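Local structure of multicopper oxidase (4E9X) at residues F26-Q31 with R116-P121; H60-H65 with W102-V107; H201-H206 with F251-D256. The protein probably couples the one-electron oxidation of substrates to the reduction of dioxygen to water, using a mononuclear type 1 copper and a trinuclear copper cluster. One frame throughout, in Å; residues are numbered along the deposited sequence.

Contact 1: residues F26-Q31 with R116-P121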
# COMPACT_ATOMS: atom_id res chain seq x y z
N PHE A 26 19.92 -10.19 15.64
CA PHE A 26 20.92 -11.03 15.03
C PHE A 26 21.60 -10.20 13.93
O PHE A 26 21.19 -10.20 12.79
CB PHE A 26 20.29 -12.29 14.44
CG PHE A 26 19.68 -13.23 15.46
CD1 PHE A 26 20.42 -13.79 16.50
CD2 PHE A 26 18.33 -13.56 15.35
CE1 PHE A 26 19.85 -14.68 17.40
CE2 PHE A 26 17.75 -14.45 16.25
CZ PHE A 26 18.54 -15.01 17.25
N GLY A 27 22.63 -9.46 14.32
CA GLY A 27 23.20 -8.48 13.38
C GLY A 27 24.27 -9.10 12.54
O GLY A 27 25.23 -9.73 13.03
N PHE A 28 24.17 -8.94 11.23
CA PHE A 28 25.27 -9.25 10.33
C PHE A 28 26.45 -8.35 10.73
O PHE A 28 26.31 -7.14 10.86
CB PHE A 28 24.84 -9.01 8.88
CG PHE A 28 23.80 -10.04 8.39
CD1 PHE A 28 24.13 -11.38 8.32
CD2 PHE A 28 22.53 -9.63 8.03
CE1 PHE A 28 23.21 -12.36 7.90
CE2 PHE A 28 21.64 -10.57 7.57
CZ PHE A 28 21.96 -11.94 7.48
N ASN A 29 27.60 -8.98 10.96
CA ASN A 29 28.80 -8.33 11.48
C ASN A 29 28.44 -7.53 12.72
O ASN A 29 29.09 -6.49 13.01
CB ASN A 29 29.48 -7.47 10.42
CG ASN A 29 30.19 -8.28 9.36
OD1 ASN A 29 30.11 -9.51 9.35
ND2 ASN A 29 30.90 -7.61 8.47
N GLY A 30 27.46 -7.95 13.50
CA GLY A 30 27.16 -7.29 14.75
C GLY A 30 26.56 -5.90 14.60
O GLY A 30 26.65 -5.09 15.50
N GLN A 31 25.89 -5.63 13.45
CA GLN A 31 25.32 -4.29 13.29
C GLN A 31 23.96 -4.42 12.57
O GLN A 31 23.74 -5.41 11.85
CB GLN A 31 26.25 -3.38 12.47
CG GLN A 31 26.69 -3.97 11.11
CD GLN A 31 27.44 -2.91 10.32
OE1 GLN A 31 28.63 -2.67 10.56
NE2 GLN A 31 26.75 -2.27 9.38
N ARG A 116 14.48 -8.83 14.08
CA ARG A 116 15.83 -9.11 14.57
C ARG A 116 16.90 -8.51 13.67
O ARG A 116 18.07 -8.82 13.84
CB ARG A 116 16.06 -10.62 14.75
CG ARG A 116 15.10 -11.26 15.73
CD ARG A 116 15.22 -10.76 17.18
NE ARG A 116 14.06 -11.34 17.91
CZ ARG A 116 13.60 -10.81 19.03
NH1 ARG A 116 14.18 -9.76 19.65
NH2 ARG A 116 12.50 -11.35 19.58
N GLY A 117 16.52 -7.60 12.78
CA GLY A 117 17.49 -6.78 12.10
C GLY A 117 18.35 -7.52 11.09
O GLY A 117 19.41 -7.03 10.73
N MET A 118 17.89 -8.70 10.61
CA MET A 118 18.74 -9.50 9.70
C MET A 118 18.61 -9.07 8.26
O MET A 118 18.07 -9.78 7.40
CB MET A 118 18.34 -10.98 9.85
CG MET A 118 18.49 -11.44 11.33
SD MET A 118 18.79 -13.23 11.41
CE MET A 118 20.44 -13.35 10.70
N TRP A 119 19.19 -7.89 7.96
CA TRP A 119 19.09 -7.37 6.60
C TRP A 119 20.13 -6.27 6.42
O TRP A 119 20.61 -5.64 7.39
CB TRP A 119 17.69 -6.77 6.36
CG TRP A 119 17.01 -6.06 7.50
CD1 TRP A 119 16.06 -6.58 8.33
CD2 TRP A 119 17.23 -4.71 7.92
NE1 TRP A 119 15.67 -5.65 9.24
CE2 TRP A 119 16.35 -4.46 9.03
CE3 TRP A 119 18.06 -3.66 7.45
CZ2 TRP A 119 16.29 -3.22 9.71
CZ3 TRP A 119 18.00 -2.43 8.11
CH2 TRP A 119 17.13 -2.24 9.20
N GLY A 120 20.50 -6.04 5.17
CA GLY A 120 21.41 -4.98 4.81
C GLY A 120 21.33 -4.74 3.31
O GLY A 120 20.63 -5.44 2.61
N PRO A 121 22.00 -3.66 2.85
CA PRO A 121 21.90 -3.25 1.45
C PRO A 121 22.97 -3.83 0.54
O PRO A 121 24.13 -3.97 0.98
CB PRO A 121 22.04 -1.70 1.55
CG PRO A 121 23.04 -1.55 2.73
CD PRO A 121 22.76 -2.71 3.70
O HOH W 1 22.22 -7.08 10.26
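The backbones of 26-31 and 116-121 meet at Phe26 and Arg116, where Phe26 N donates to Arg116 O at 2.9 Å. This is the type 1 copper end of the first cupredoxin domain. Met118, a ligand of that copper together with His57, Cys105 and His112, sits at the centre of an inverse gamma turn. Its side chain bends at the last torsion (chi3 68°), which carries CE back toward Phe28. Met118 SD lies 3.5 Å from Phe26 CB and makes an oblique Met-aromatic contact with the Phe26 ring. Phe26 CD2 also meets Arg116 CB at 3.8 Å, while the guanidinium turns away to a salt bridge with Glu111. Phe28 crosses Met118 at about a right angle, with Phe28 CZ 3.8 Å from Met118 CE. Its edge also faces Trp119 N. An alanine in place of Phe28 would probably open a gap beside Met118 CE and leave that methyl freer to turn next to the copper. Two overlapping beta turns, Gly27-Gly30 (type II) and Phe28-Gln31 (type I'), reverse the chain. One water accepts from Phe28 N at 2.9 Å and donates to Gln31 O and Gly117 O, each at 2.8 Å.

Contact 2: residues H60-H65 with W102-V107. With CU (copper (II) ion), chain K; CU (copper (II) ion), chain E; CU (copper (II) ion), chain D; CU (copper (II) ion), chain J.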
# COMPACT_ATOMS: atom_id res chain seq x y z
N HIS A 60 19.52 -14.80 2.00
CA HIS A 60 18.94 -14.63 0.68
C HIS A 60 19.32 -13.26 0.10
O HIS A 60 19.34 -12.22 0.79
CB HIS A 60 17.42 -14.76 0.76
CG HIS A 60 16.74 -14.29 -0.50
ND1 HIS A 60 16.93 -14.87 -1.74
CD2 HIS A 60 15.84 -13.28 -0.68
CE1 HIS A 60 16.22 -14.20 -2.63
NE2 HIS A 60 15.52 -13.24 -2.01
N TRP A 61 19.64 -13.23 -1.17
CA TRP A 61 20.13 -12.05 -1.90
C TRP A 61 18.99 -11.56 -2.75
O TRP A 61 18.72 -12.07 -3.84
CB TRP A 61 21.40 -12.42 -2.73
CG TRP A 61 22.35 -13.14 -1.80
CD1 TRP A 61 22.43 -14.48 -1.63
CD2 TRP A 61 23.34 -12.58 -0.90
NE1 TRP A 61 23.40 -14.80 -0.69
CE2 TRP A 61 23.99 -13.66 -0.21
CE3 TRP A 61 23.72 -11.26 -0.62
CZ2 TRP A 61 25.00 -13.45 0.74
CZ3 TRP A 61 24.73 -11.09 0.33
CH2 TRP A 61 25.37 -12.13 1.01
N HIS A 62 18.22 -10.61 -2.22
CA HIS A 62 16.95 -10.20 -2.80
C HIS A 62 17.23 -9.32 -3.99
O HIS A 62 17.70 -8.21 -3.88
CB HIS A 62 16.12 -9.52 -1.70
CG HIS A 62 14.75 -9.09 -2.18
ND1 HIS A 62 13.61 -9.37 -1.42
CD2 HIS A 62 14.30 -8.39 -3.28
CE1 HIS A 62 12.57 -8.83 -2.07
NE2 HIS A 62 12.99 -8.27 -3.21
N GLY A 63 16.74 -9.82 -5.13
CA GLY A 63 16.90 -9.16 -6.41
C GLY A 63 18.00 -9.79 -7.26
O GLY A 63 18.01 -9.56 -8.49
N VAL A 64 18.84 -10.62 -6.62
CA VAL A 64 19.88 -11.32 -7.38
C VAL A 64 19.25 -12.48 -8.09
O VAL A 64 18.55 -13.31 -7.48
CB VAL A 64 20.98 -11.82 -6.40
CG1 VAL A 64 21.99 -12.73 -7.08
CG2 VAL A 64 21.69 -10.60 -5.78
N HIS A 65 19.40 -12.57 -9.41
CA HIS A 65 18.66 -13.64 -10.08
C HIS A 65 19.16 -15.03 -9.78
O HIS A 65 18.40 -15.99 -9.95
CB HIS A 65 18.83 -13.42 -11.60
CG HIS A 65 18.11 -12.24 -12.14
ND1 HIS A 65 18.35 -11.71 -13.41
CD2 HIS A 65 17.11 -11.53 -11.58
CE1 HIS A 65 17.53 -10.71 -13.60
NE2 HIS A 65 16.77 -10.56 -12.52
N TRP A 102 19.13 -5.99 -1.90
CA TRP A 102 19.38 -6.12 -0.45
C TRP A 102 19.52 -7.58 -0.11
O TRP A 102 19.35 -8.43 -0.96
CB TRP A 102 18.30 -5.43 0.35
CG TRP A 102 16.87 -5.90 0.28
CD1 TRP A 102 16.09 -6.05 -0.82
CD2 TRP A 102 16.07 -6.25 1.43
NE1 TRP A 102 14.83 -6.48 -0.41
CE2 TRP A 102 14.79 -6.61 0.95
CE3 TRP A 102 16.29 -6.29 2.82
CZ2 TRP A 102 13.78 -7.01 1.82
CZ3 TRP A 102 15.28 -6.68 3.68
CH2 TRP A 102 14.02 -7.05 3.17
N TYR A 103 19.86 -7.85 1.14
CA TYR A 103 20.08 -9.24 1.52
C TYR A 103 19.44 -9.38 2.91
O TYR A 103 19.38 -8.41 3.69
CB TYR A 103 21.58 -9.66 1.46
CG TYR A 103 22.43 -8.87 2.45
CD1 TYR A 103 22.61 -9.29 3.76
CD2 TYR A 103 23.05 -7.69 2.04
CE1 TYR A 103 23.39 -8.55 4.66
CE2 TYR A 103 23.84 -6.92 2.93
CZ TYR A 103 23.98 -7.37 4.20
OH TYR A 103 24.74 -6.66 5.14
N HIS A 104 18.99 -10.59 3.25
CA HIS A 104 18.34 -10.78 4.54
C HIS A 104 18.25 -12.27 4.87
O HIS A 104 18.28 -13.09 3.94
CB HIS A 104 16.92 -10.17 4.57
CG HIS A 104 15.93 -10.63 3.54
ND1 HIS A 104 15.23 -11.80 3.60
CD2 HIS A 104 15.53 -10.02 2.39
CE1 HIS A 104 14.43 -11.90 2.52
NE2 HIS A 104 14.57 -10.82 1.78
N CYS A 105 18.08 -12.59 6.14
CA CYS A 105 17.87 -14.01 6.47
C CYS A 105 16.59 -14.50 5.81
O CYS A 105 15.65 -13.74 5.60
CB CYS A 105 17.79 -14.13 8.00
SG CYS A 105 17.74 -15.85 8.54
N HIS A 106 16.53 -15.81 5.53
CA HIS A 106 15.30 -16.41 5.05
C HIS A 106 14.83 -17.59 5.90
O HIS A 106 14.02 -18.40 5.45
CB HIS A 106 15.45 -16.82 3.57
CG HIS A 106 14.24 -16.52 2.73
ND1 HIS A 106 13.07 -17.22 2.89
CD2 HIS A 106 14.03 -15.63 1.73
CE1 HIS A 106 12.18 -16.75 2.03
NE2 HIS A 106 12.72 -15.79 1.31
N VAL A 107 15.30 -17.67 7.15
CA VAL A 107 14.84 -18.59 8.16
C VAL A 107 13.91 -17.79 9.12
O VAL A 107 14.29 -16.67 9.54
CB VAL A 107 16.01 -19.16 8.97
CG1 VAL A 107 15.46 -19.97 10.15
CG2 VAL A 107 16.95 -20.00 8.12
CU CU K . 14.01 -12.53 -2.82
CU CU E . 13.44 -10.21 0.29
CU CU D . 17.86 -15.76 10.75
CU CU J . 11.81 -14.76 -0.23
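His60 and His62 both hold CG anti to the backbone N (chi1 167° and -178°), whereas His104 places CG between the backbone N and the carbonyl carbon (chi1 56°). These torsions bring the three rings together on one face of an antiparallel strand pair, alongside Trp102. The backbones form the hydrogen-bonded pairs His60-His104 and His62-Trp102. Of their four bonds, Trp102 N to His62 O is the longest at 3.3 Å.

His62 ND1 and His104 NE2 meet rim to rim because one copper joins them, at 1.9 Å and 2.0 Å respectively. His62 NE2 has Asp227 of the second subunit as its polar partner. The Trp102 indole covers the opposite side of the His62 ring from a second copper, held by His60 NE2. Trp102 NE1 stands 3.2 Å from His62 CG, over the imidazole face, and His62 CB makes a CH-pi contact with the five-membered ring of the indole. The indole N-H makes a weak hydrogen bond to Gly234 O. The His60 ring turns its edge to the face of His104, while the edge of His106 is directed at the face of His60. His104 ND1 donates to Cys105 O at 2.8 Å, nearly in its own ring plane, which fixes the rotation of the ring. His60 ND1 is held by Asp73 O.

On the other face Trp61 CE3 packs 3.4 Å from Tyr103 CB, the two rings lying oblique. Beyond the strand, Cys105 SG binds the type 1 copper at 2.2 Å and accepts from Val107 N. His106 NE2 reaches another copper, to which His206 and His252 of the second subunit also bind. The His-Cys-His run of His104-Cys105-His106, joining the type 1 copper to an intersubunit trinuclear cluster, is the hallmark of multicopper oxidases.

Contact 3: residues H201-H206 with F251-D256. With CU (copper (II) ion), chain G; CU (copper (II) ion), chain F; CU (copper (II) ion), chain S.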
# COMPACT_ATOMS: atom_id res chain seq x y z
N HIS A 201 5.38 2.21 4.64
CA HIS A 201 5.96 3.49 5.06
C HIS A 201 5.72 4.50 3.92
O HIS A 201 6.10 4.26 2.76
CB HIS A 201 7.47 3.33 5.27
CG HIS A 201 7.77 2.34 6.36
ND1 HIS A 201 7.81 2.68 7.68
CD2 HIS A 201 7.99 0.99 6.30
CE1 HIS A 201 8.05 1.57 8.41
NE2 HIS A 201 8.18 0.55 7.58
N ALA A 202 5.07 5.61 4.24
CA ALA A 202 4.73 6.60 3.22
C ALA A 202 5.73 7.75 3.35
O ALA A 202 5.59 8.64 4.14
CB ALA A 202 3.29 7.05 3.42
N MET A 203 6.83 7.69 2.62
CA MET A 203 7.97 8.59 2.89
C MET A 203 7.74 9.93 2.18
O MET A 203 7.64 9.99 0.95
CB MET A 203 9.25 7.92 2.37
CG MET A 203 9.52 6.57 3.06
SD MET A 203 9.55 6.62 4.87
CE MET A 203 10.93 7.73 5.24
N HIS A 204 7.66 10.97 2.98
CA HIS A 204 7.34 12.33 2.49
C HIS A 204 8.49 13.31 2.75
O HIS A 204 8.90 13.46 3.92
CB HIS A 204 6.10 12.81 3.21
CG HIS A 204 5.75 14.24 2.99
ND1 HIS A 204 5.69 14.85 1.71
CD2 HIS A 204 5.45 15.22 3.86
CE1 HIS A 204 5.36 16.16 1.89
NE2 HIS A 204 5.21 16.39 3.19
N SER A 205 8.92 13.97 1.70
CA SER A 205 9.96 15.00 1.82
C SER A 205 9.32 16.39 1.87
O SER A 205 8.74 16.84 0.88
CB SER A 205 10.93 14.95 0.66
OG SER A 205 10.26 14.95 -0.59
N HIS A 206 9.47 17.13 2.97
CA HIS A 206 9.06 18.53 2.94
C HIS A 206 10.04 19.32 2.04
O HIS A 206 11.20 18.94 1.88
CB HIS A 206 9.09 19.14 4.35
CG HIS A 206 8.03 18.62 5.29
ND1 HIS A 206 7.44 19.50 6.20
CD2 HIS A 206 7.44 17.45 5.50
CE1 HIS A 206 6.54 18.80 6.96
NE2 HIS A 206 6.53 17.54 6.51
N PHE A 251 11.62 15.10 6.88
CA PHE A 251 11.51 14.07 5.82
C PHE A 251 11.13 12.84 6.63
O PHE A 251 11.89 12.42 7.50
CB PHE A 251 12.86 14.00 5.14
CG PHE A 251 13.04 13.05 3.91
CD1 PHE A 251 14.28 12.92 3.32
CD2 PHE A 251 11.98 12.32 3.34
CE1 PHE A 251 14.53 12.13 2.21
CE2 PHE A 251 12.25 11.51 2.26
CZ PHE A 251 13.48 11.38 1.70
N HIS A 252 9.94 12.28 6.39
CA HIS A 252 9.45 11.31 7.39
C HIS A 252 8.40 10.40 6.80
O HIS A 252 7.78 10.69 5.78
CB HIS A 252 8.86 12.03 8.61
CG HIS A 252 7.67 12.88 8.25
ND1 HIS A 252 6.34 12.42 8.30
CD2 HIS A 252 7.58 14.14 7.83
CE1 HIS A 252 5.57 13.45 7.90
NE2 HIS A 252 6.27 14.52 7.62
N ASP A 253 8.17 9.29 7.50
CA ASP A 253 7.02 8.41 7.22
C ASP A 253 5.76 9.17 7.60
O ASP A 253 5.64 9.68 8.72
CB ASP A 253 7.23 7.12 8.01
CG ASP A 253 6.20 6.06 7.80
OD1 ASP A 253 5.19 6.27 7.10
OD2 ASP A 253 6.43 4.95 8.37
N HIS A 254 4.83 9.24 6.66
CA HIS A 254 3.57 9.98 6.88
C HIS A 254 2.49 9.12 7.48
O HIS A 254 1.35 9.61 7.74
CB HIS A 254 3.16 10.58 5.54
CG HIS A 254 2.35 11.85 5.65
ND1 HIS A 254 1.07 11.97 6.20
CD2 HIS A 254 2.63 13.10 5.23
CE1 HIS A 254 0.67 13.22 6.11
NE2 HIS A 254 1.59 13.98 5.53
N VAL A 255 2.70 7.82 7.68
CA VAL A 255 1.68 6.98 8.33
C VAL A 255 1.57 7.42 9.77
O VAL A 255 2.57 7.34 10.52
CB VAL A 255 2.02 5.48 8.22
CG1 VAL A 255 1.05 4.65 9.03
CG2 VAL A 255 2.07 5.07 6.72
N ASP A 256 0.41 7.92 10.17
CA ASP A 256 0.27 8.64 11.46
C ASP A 256 0.75 7.84 12.66
O ASP A 256 1.43 8.43 13.51
CB ASP A 256 -1.20 9.03 11.64
CG ASP A 256 -1.76 9.77 10.44
OD1 ASP A 256 -1.38 9.66 9.25
OD2 ASP A 256 -2.68 10.55 10.71
CU CU G . 4.63 17.90 4.01
CU CU F . 5.49 16.33 7.61
CU CU S . 1.39 15.99 5.06
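Hydrogen bonds from His201 and Ala202 to the Asp253 carboxylate hold one end of the strand pair. His201 ND1 donates to Asp253 OD2 at 2.7 Å from above the carboxylate plane, with ring and carboxylate 61° apart. The carboxylate reaches back because its CG is anti to the backbone N (chi1 -177°). Asp253 OD1 takes two N-H groups from opposite faces of its plane, Ala202 N at 2.9 Å and Val255 N at 3.0 Å. The second closes an Asx turn. His258 donates to OD2 as well. His254 N donates to Ala202 O, and His204 and His252 exchange paired backbone N-H to C=O bonds. His252 ND1 donates to Asp253 O at 2.9 Å; the acceptor lies near the ring plane, which fixes the ring's rotation, though the donor stands above the carbonyl plane. His204 ND1 is held by Asp227 O, and His206 has Asp73 of the third subunit as its polar partner.

Copper ligation governs the histidine face. In this second cupredoxin domain, His204-Ser205-His206 and His252-Asp253-His254 each supply two ligands to a trinuclear cluster at a subunit boundary. His206 NE2 and His252 NE2 share one copper, at 1.9 Å and 2.0 Å. His204 NE2 binds a second and His254 NE2 a third. His60, His62, His104 and His106 of the third subunit provide facing ligands.

Ring contacts link the ligands: the edge of His204 is directed at the face of His252, with the planes at 86°, and the edge of His254 at the face of His204.

Carbon contacts fill the face of Met203, Ser205, Phe251 and Asp253. Ser205 CB lies over the Phe251 ring in a CH-pi contact. Met203 SD comes 3.9 Å from Asp253 CB. Separately, Ala202 CB meets Val255 CG2 at 4.0 Å.

How the contacts relate
From the N terminus, strand 21-28 enters contact 1 first. The chain then passes through 60-65 and returns along 102-107, closing contact 2. It reaches 116-121 only afterwards, so contact 2 lies wholly within the larger loop of contact 1. The two touch through neighbouring strands 101-104 and 119-125: Gly120 O is 2.9 Å from Tyr103 N, a probable hydrogen bond. Contact 1 also ties that sheet to the one holding 21-28. Contact 3 follows in series in the second cupredoxin domain, closing its own loop by joining strands 201-205 and 248-253. Its centre is about 26 Å from that of contact 2, and their copper ligands meet those of different neighbouring subunits.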